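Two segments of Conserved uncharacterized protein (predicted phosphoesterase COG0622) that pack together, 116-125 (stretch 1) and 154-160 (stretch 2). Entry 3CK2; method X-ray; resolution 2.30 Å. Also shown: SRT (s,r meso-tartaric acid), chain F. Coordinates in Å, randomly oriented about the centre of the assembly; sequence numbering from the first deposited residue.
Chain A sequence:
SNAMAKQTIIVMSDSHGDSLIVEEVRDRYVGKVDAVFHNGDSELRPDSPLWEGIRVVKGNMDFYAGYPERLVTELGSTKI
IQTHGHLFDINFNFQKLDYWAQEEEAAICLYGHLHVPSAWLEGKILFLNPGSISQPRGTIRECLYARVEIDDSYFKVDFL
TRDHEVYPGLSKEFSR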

ATOM      1  N   VAL A 116       9.944  -4.863   0.096  1.00 16.74           N
ATOM      2  CA  VAL A 116      10.935  -3.797   0.231  1.00 16.68           C
ATOM      3  C   VAL A 116      10.195  -2.446   0.288  1.00 16.57           C
ATOM      4  O   VAL A 116       9.487  -2.092  -0.658  1.00 18.75           O
ATOM      5  CB  VAL A 116      11.997  -3.813  -0.946  1.00 16.59           C
ATOM      6  CG1 VAL A 116      12.930  -2.603  -0.861  1.00 13.25           C
ATOM      7  CG2 VAL A 116      12.843  -5.117  -0.927  1.00 15.65           C
ATOM      8  N   PRO A 117      10.386  -1.657   1.362  1.00 15.89           N
ATOM      9  CA  PRO A 117       9.722  -0.329   1.375  1.00 15.67           C
ATOM     10  C   PRO A 117      10.275   0.650   0.331  1.00 14.51           C
ATOM     11  O   PRO A 117      11.473   0.799   0.231  1.00 15.78           O
ATOM     12  CB  PRO A 117      10.034   0.201   2.788  1.00 15.81           C
ATOM     13  CG  PRO A 117      11.328  -0.454   3.145  1.00 15.65           C
ATOM     14  CD  PRO A 117      11.224  -1.850   2.563  1.00 15.87           C
ATOM     15  N   SER A 118       9.415   1.314  -0.416  1.00 14.71           N
ATOM     16  CA  SER A 118       9.811   2.283  -1.443  1.00 14.42           C
ATOM     17  C   SER A 118       8.767   3.335  -1.681  1.00 14.54           C
ATOM     18  O   SER A 118       7.578   3.064  -1.681  1.00 14.21           O
ATOM     19  CB  SER A 118      10.019   1.590  -2.769  1.00 13.65           C
ATOM     20  OG  SER A 118      10.634   0.389  -2.527  1.00 15.50           O
ATOM     21  N   ALA A 119       9.233   4.550  -1.915  1.00 15.54           N
ATOM     22  CA  ALA A 119       8.365   5.643  -2.310  1.00 15.95           C
ATOM     23  C   ALA A 119       9.147   6.457  -3.361  1.00 16.00           C
ATOM     24  O   ALA A 119      10.260   6.891  -3.118  1.00 16.14           O
ATOM     25  CB  ALA A 119       7.941   6.465  -1.097  1.00 14.98           C
ATOM     26  N   TRP A 120       8.612   6.539  -4.572  1.00 16.73           N
ATOM     27  CA  TRP A 120       9.154   7.446  -5.570  1.00 17.23           C
ATOM     28  C   TRP A 120       8.090   8.088  -6.412  1.00 17.07           C
ATOM     29  O   TRP A 120       6.997   7.571  -6.541  1.00 17.25           O
ATOM     30  CB  TRP A 120      10.209   6.794  -6.473  1.00 18.35           C
ATOM     31  CG  TRP A 120       9.918   5.469  -7.066  1.00 18.99           C
ATOM     32  CD1 TRP A 120       9.121   5.195  -8.147  1.00 20.07           C
ATOM     33  CD2 TRP A 120      10.512   4.220  -6.672  1.00 19.82           C
ATOM     34  NE1 TRP A 120       9.161   3.835  -8.434  1.00 19.96           N
ATOM     35  CE2 TRP A 120      10.005   3.218  -7.541  1.00 20.51           C
ATOM     36  CE3 TRP A 120      11.440   3.854  -5.673  1.00 19.75           C
ATOM     37  CZ2 TRP A 120      10.394   1.864  -7.440  1.00 20.64           C
ATOM     38  CZ3 TRP A 120      11.828   2.507  -5.563  1.00 19.55           C
ATOM     39  CH2 TRP A 120      11.298   1.526  -6.443  1.00 20.13           C
ATOM     40  N   LEU A 121       8.440   9.238  -6.961  1.00 17.26           N
ATOM     41  CA  LEU A 121       7.568  10.000  -7.849  1.00 17.53           C
ATOM     42  C   LEU A 121       8.121   9.820  -9.278  1.00 17.89           C
ATOM     43  O   LEU A 121       9.295  10.126  -9.554  1.00 17.62           O
ATOM     44  CB  LEU A 121       7.561  11.476  -7.417  1.00 17.05           C
ATOM     45  CG  LEU A 121       6.388  12.368  -7.790  1.00 17.69           C
ATOM     46  CD1 LEU A 121       5.143  11.976  -7.022  1.00 19.57           C
ATOM     47  CD2 LEU A 121       6.726  13.831  -7.556  1.00 15.98           C
ATOM     48  N   GLU A 122       7.306   9.259 -10.161  1.00 17.99           N
ATOM     49  CA  GLU A 122       7.660   9.137 -11.565  1.00 18.43           C
ATOM     50  C   GLU A 122       6.449   9.617 -12.390  1.00 18.96           C
ATOM     51  O   GLU A 122       5.310   9.136 -12.197  1.00 19.03           O
ATOM     52  CB  GLU A 122       8.045   7.686 -11.872  1.00 18.25           C
ATOM     53  CG  GLU A 122       8.371   7.376 -13.342  1.00 18.51           C
ATOM     54  CD  GLU A 122       9.705   7.939 -13.838  1.00 18.52           C
ATOM     55  OE1 GLU A 122      10.549   8.327 -13.003  1.00 18.48           O
ATOM     56  OE2 GLU A 122       9.903   7.976 -15.075  1.00 17.61           O
ATOM     57  N   GLY A 123       6.688  10.558 -13.311  1.00 19.62           N
ATOM     58  CA  GLY A 123       5.596  11.366 -13.862  1.00 19.81           C
ATOM     59  C   GLY A 123       5.108  12.172 -12.669  1.00 20.72           C
ATOM     60  O   GLY A 123       5.903  12.528 -11.778  1.00 21.39           O
ATOM     61  N   LYS A 124       3.811  12.432 -12.570  1.00 20.96           N
ATOM     62  CA  LYS A 124       3.321  13.068 -11.322  1.00 20.53           C
ATOM     63  C   LYS A 124       2.806  11.989 -10.362  1.00 19.98           C
ATOM     64  O   LYS A 124       2.024  12.285  -9.461  1.00 20.74           O
ATOM     65  CB  LYS A 124       2.228  14.094 -11.606  0.20 20.56           C
ATOM     66  CG  LYS A 124       2.639  15.196 -12.569  0.20 21.34           C
ATOM     67  CD  LYS A 124       1.456  15.661 -13.394  0.20 21.20           C
ATOM     68  CE  LYS A 124       1.071  14.604 -14.440  0.20 22.10           C
ATOM     69  NZ  LYS A 124      -0.174  15.019 -15.141  1.00 24.31           N
ATOM     70  N   ILE A 125       3.241  10.742 -10.555  1.00 18.97           N
ATOM     71  CA  ILE A 125       2.657   9.608  -9.854  1.00 18.35           C
ATOM     72  C   ILE A 125       3.566   9.099  -8.741  1.00 18.00           C
ATOM     73  O   ILE A 125       4.728   8.732  -8.975  1.00 17.39           O
ATOM     74  CB  ILE A 125       2.311   8.434 -10.830  1.00 18.32           C
ATOM     75  CG1 ILE A 125       1.560   8.962 -12.068  1.00 17.44           C
ATOM     76  CG2 ILE A 125       1.489   7.359 -10.084  1.00 17.95           C
ATOM     77  CD1 ILE A 125       1.304   7.948 -13.180  1.00 17.21           C
ATOM     78  N   TYR A 154       1.624  18.435  -1.605  1.00 27.08           N
ATOM     79  CA  TYR A 154       2.513  17.383  -1.167  1.00 26.62           C
ATOM     80  C   TYR A 154       1.900  16.023  -1.004  1.00 25.68           C
ATOM     81  O   TYR A 154       0.806  15.892  -0.559  1.00 26.24           O
ATOM     82  CB  TYR A 154       3.087  17.756   0.199  1.00 27.58           C
ATOM     83  CG  TYR A 154       3.863  19.025   0.199  1.00 28.26           C
ATOM     84  CD1 TYR A 154       5.051  19.118  -0.467  1.00 29.38           C
ATOM     85  CD2 TYR A 154       3.389  20.142   0.839  1.00 29.08           C
ATOM     86  CE1 TYR A 154       5.743  20.268  -0.486  1.00 28.94           C
ATOM     87  CE2 TYR A 154       4.078  21.300   0.824  1.00 29.40           C
ATOM     88  CZ  TYR A 154       5.251  21.357   0.157  1.00 29.09           C
ATOM     89  OH  TYR A 154       5.940  22.511   0.121  1.00 29.59           O
ATOM     90  N   PHE A 155       2.672  15.012  -1.319  1.00 24.71           N
ATOM     91  CA  PHE A 155       2.556  13.685  -0.710  1.00 23.98           C
ATOM     92  C   PHE A 155       3.637  13.582   0.378  1.00 24.05           C
ATOM     93  O   PHE A 155       4.815  13.847   0.122  1.00 23.45           O
ATOM     94  CB  PHE A 155       2.857  12.552  -1.692  1.00 23.50           C
ATOM     95  CG  PHE A 155       1.953  12.489  -2.872  1.00 22.73           C
ATOM     96  CD1 PHE A 155       0.593  12.260  -2.714  1.00 21.96           C
ATOM     97  CD2 PHE A 155       2.473  12.591  -4.161  1.00 23.96           C
ATOM     98  CE1 PHE A 155      -0.236  12.154  -3.814  1.00 22.74           C
ATOM     99  CE2 PHE A 155       1.633  12.501  -5.276  1.00 23.93           C
ATOM    100  CZ  PHE A 155       0.287  12.274  -5.103  1.00 22.79           C
ATOM    101  N   LYS A 156       3.241  13.175   1.582  1.00 24.08           N
ATOM    102  CA  LYS A 156       4.199  12.924   2.656  1.00 23.95           C
ATOM    103  C   LYS A 156       4.118  11.437   2.978  1.00 23.58           C
ATOM    104  O   LYS A 156       3.046  10.944   3.282  1.00 23.69           O
ATOM    105  CB  LYS A 156       3.893  13.794   3.893  1.00 24.09           C
ATOM    106  CG  LYS A 156       4.772  13.474   5.133  1.00 25.06           C
ATOM    107  CD  LYS A 156       6.297  13.630   4.839  1.00 26.74           C
ATOM    108  CE  LYS A 156       7.168  13.056   5.946  1.00 26.48           C
ATOM    109  NZ  LYS A 156       6.676  13.542   7.261  1.00 28.83           N
ATOM    110  N   VAL A 157       5.238  10.722   2.862  1.00 23.44           N
ATOM    111  CA  VAL A 157       5.295   9.285   3.191  1.00 22.54           C
ATOM    112  C   VAL A 157       6.172   8.993   4.417  1.00 22.48           C
ATOM    113  O   VAL A 157       7.329   9.401   4.489  1.00 22.15           O
ATOM    114  CB  VAL A 157       5.816   8.458   1.994  1.00 23.24           C
ATOM    115  CG1 VAL A 157       5.884   6.959   2.357  1.00 19.63           C
ATOM    116  CG2 VAL A 157       4.974   8.770   0.701  1.00 20.39           C
ATOM    117  N   ASP A 158       5.586   8.315   5.397  1.00 23.01           N
ATOM    118  CA  ASP A 158       6.328   7.782   6.536  1.00 22.24           C
ATOM    119  C   ASP A 158       6.163   6.291   6.584  1.00 22.29           C
ATOM    120  O   ASP A 158       5.088   5.773   6.298  1.00 21.99           O
ATOM    121  CB  ASP A 158       5.794   8.347   7.830  1.00 22.69           C
ATOM    122  CG  ASP A 158       6.165   9.798   8.024  1.00 22.66           C
ATOM    123  OD1 ASP A 158       7.373  10.148   8.123  1.00 22.33           O
ATOM    124  OD2 ASP A 158       5.227  10.592   8.033  1.00 22.56           O
ATOM    125  N   PHE A 159       7.233   5.598   6.949  1.00 22.20           N
ATOM    126  CA  PHE A 159       7.143   4.174   7.210  1.00 22.07           C
ATOM    127  C   PHE A 159       7.087   3.900   8.709  1.00 21.45           C
ATOM    128  O   PHE A 159       7.793   4.508   9.470  1.00 21.21           O
ATOM    129  CB  PHE A 159       8.289   3.439   6.520  1.00 22.75           C
ATOM    130  CG  PHE A 159       8.210   3.506   5.023  1.00 21.32           C
ATOM    131  CD1 PHE A 159       7.568   2.529   4.313  1.00 20.80           C
ATOM    132  CD2 PHE A 159       8.781   4.562   4.335  1.00 22.30           C
ATOM    133  CE1 PHE A 159       7.516   2.610   2.953  1.00 22.14           C
ATOM    134  CE2 PHE A 159       8.735   4.630   2.964  1.00 22.50           C
ATOM    135  CZ  PHE A 159       8.091   3.661   2.276  1.00 21.34           C
ATOM    136  N   LEU A 160       6.194   2.988   9.099  1.00 21.46           N
ATOM    137  CA  LEU A 160       5.815   2.781  10.499  1.00 21.42           C
ATOM    138  C   LEU A 160       6.114   1.359  10.884  1.00 20.28           C
ATOM    139  O   LEU A 160       6.022   0.443  10.071  1.00 19.25           O
ATOM    140  CB  LEU A 160       4.329   3.071  10.721  1.00 21.58           C
ATOM    141  CG  LEU A 160       3.829   4.510  10.995  1.00 23.95           C
ATOM    142  CD1 LEU A 160       4.438   5.543  10.123  1.00 23.26           C
ATOM    143  CD2 LEU A 160       2.317   4.510  10.839  1.00 24.26           C
TER
HETATM  144  O1  SRT F 301       8.989  13.909   8.684  0.50 50.09           O
HETATM  145  O11 SRT F 301      10.935  13.215   9.464  0.50 48.69           O
HETATM  146  C1  SRT F 301       9.677  13.213   9.470  0.50 49.93           C
HETATM  147  C2  SRT F 301       8.957  12.316  10.443  0.50 49.71           C
HETATM  148  O2  SRT F 301       8.038  11.528   9.690  0.50 49.91           O
HETATM  149  C3  SRT F 301       8.134  13.056  11.517  0.50 49.99           C
HETATM  150  O3  SRT F 301       8.585  14.412  11.665  0.50 49.59           O
HETATM  151  C4  SRT F 301       8.149  12.335  12.855  0.50 50.00           C
HETATM  152  O4  SRT F 301       7.421  12.774  13.778  0.50 50.28           O
HETATM  153  O41 SRT F 301       8.847  11.307  13.026  0.50 49.37           O

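Two strands can pack mainly through apolar side chains, and this pair from a predicted phosphoesterase is a compact example. The strand ending at Glu122 and strand 154-160 run antiparallel, at 173°, but their axes come no closer than 8.8 Å and no hydrogen bond joins them. Alternation does the sorting: Pro117, Ala119 and Leu121 point their CA-to-CB bonds toward the other strand, as do Phe155, Val157 and Phe159, while the residues between them on the second strand are out of reach.

The register pairs Pro117 with Phe159, Ala119 with Val157 and Leu121 with Phe155. At the centre, where Ala119 and Val157 face each other, the CA atoms are 7.3 Å apart, and a methyl group suffices: with chi1 at 179° (t), Val157 sets both CG1 and CG2 close to Ala119 CB, at 4.1 and 4.2 Å. Phe159, in the m rotamer with chi2 near -92°, extends its ring across the gap toward the first strand, so that CE1 comes within 3.5 Å of Pro117 CB and CZ within 4.4 Å of Ala119 CB, the latter methyl meeting the ring's edge. Phe159 is the residue most covered by the opposing stretch.

At the other end the CA separation between Leu121 and Phe155 widens to 9.5 Å, and longer side chains span it. Leu121 adopts t, p and brings CD1 to 4.0 Å from Phe155 CE2. Phe155, also m, presents its ring edge to this methyl and to the carbonyl of Lys124, whose O is 4.2 Å from CE2. That carbonyl belongs to the type II' turn from Glu122 to Ile125, where Gly123 accommodates a positive phi of 65°.

Lys156 and Asp158, out of reach of the first stretch, contact the bound ligand instead. Lys156 NZ donates to meso-tartaric acid O1 at 2.7 Å and forms a salt bridge with Asp158 OD2 at 3.4 Å. The side-chain-to-side-chain contacts between the stretches are apolar.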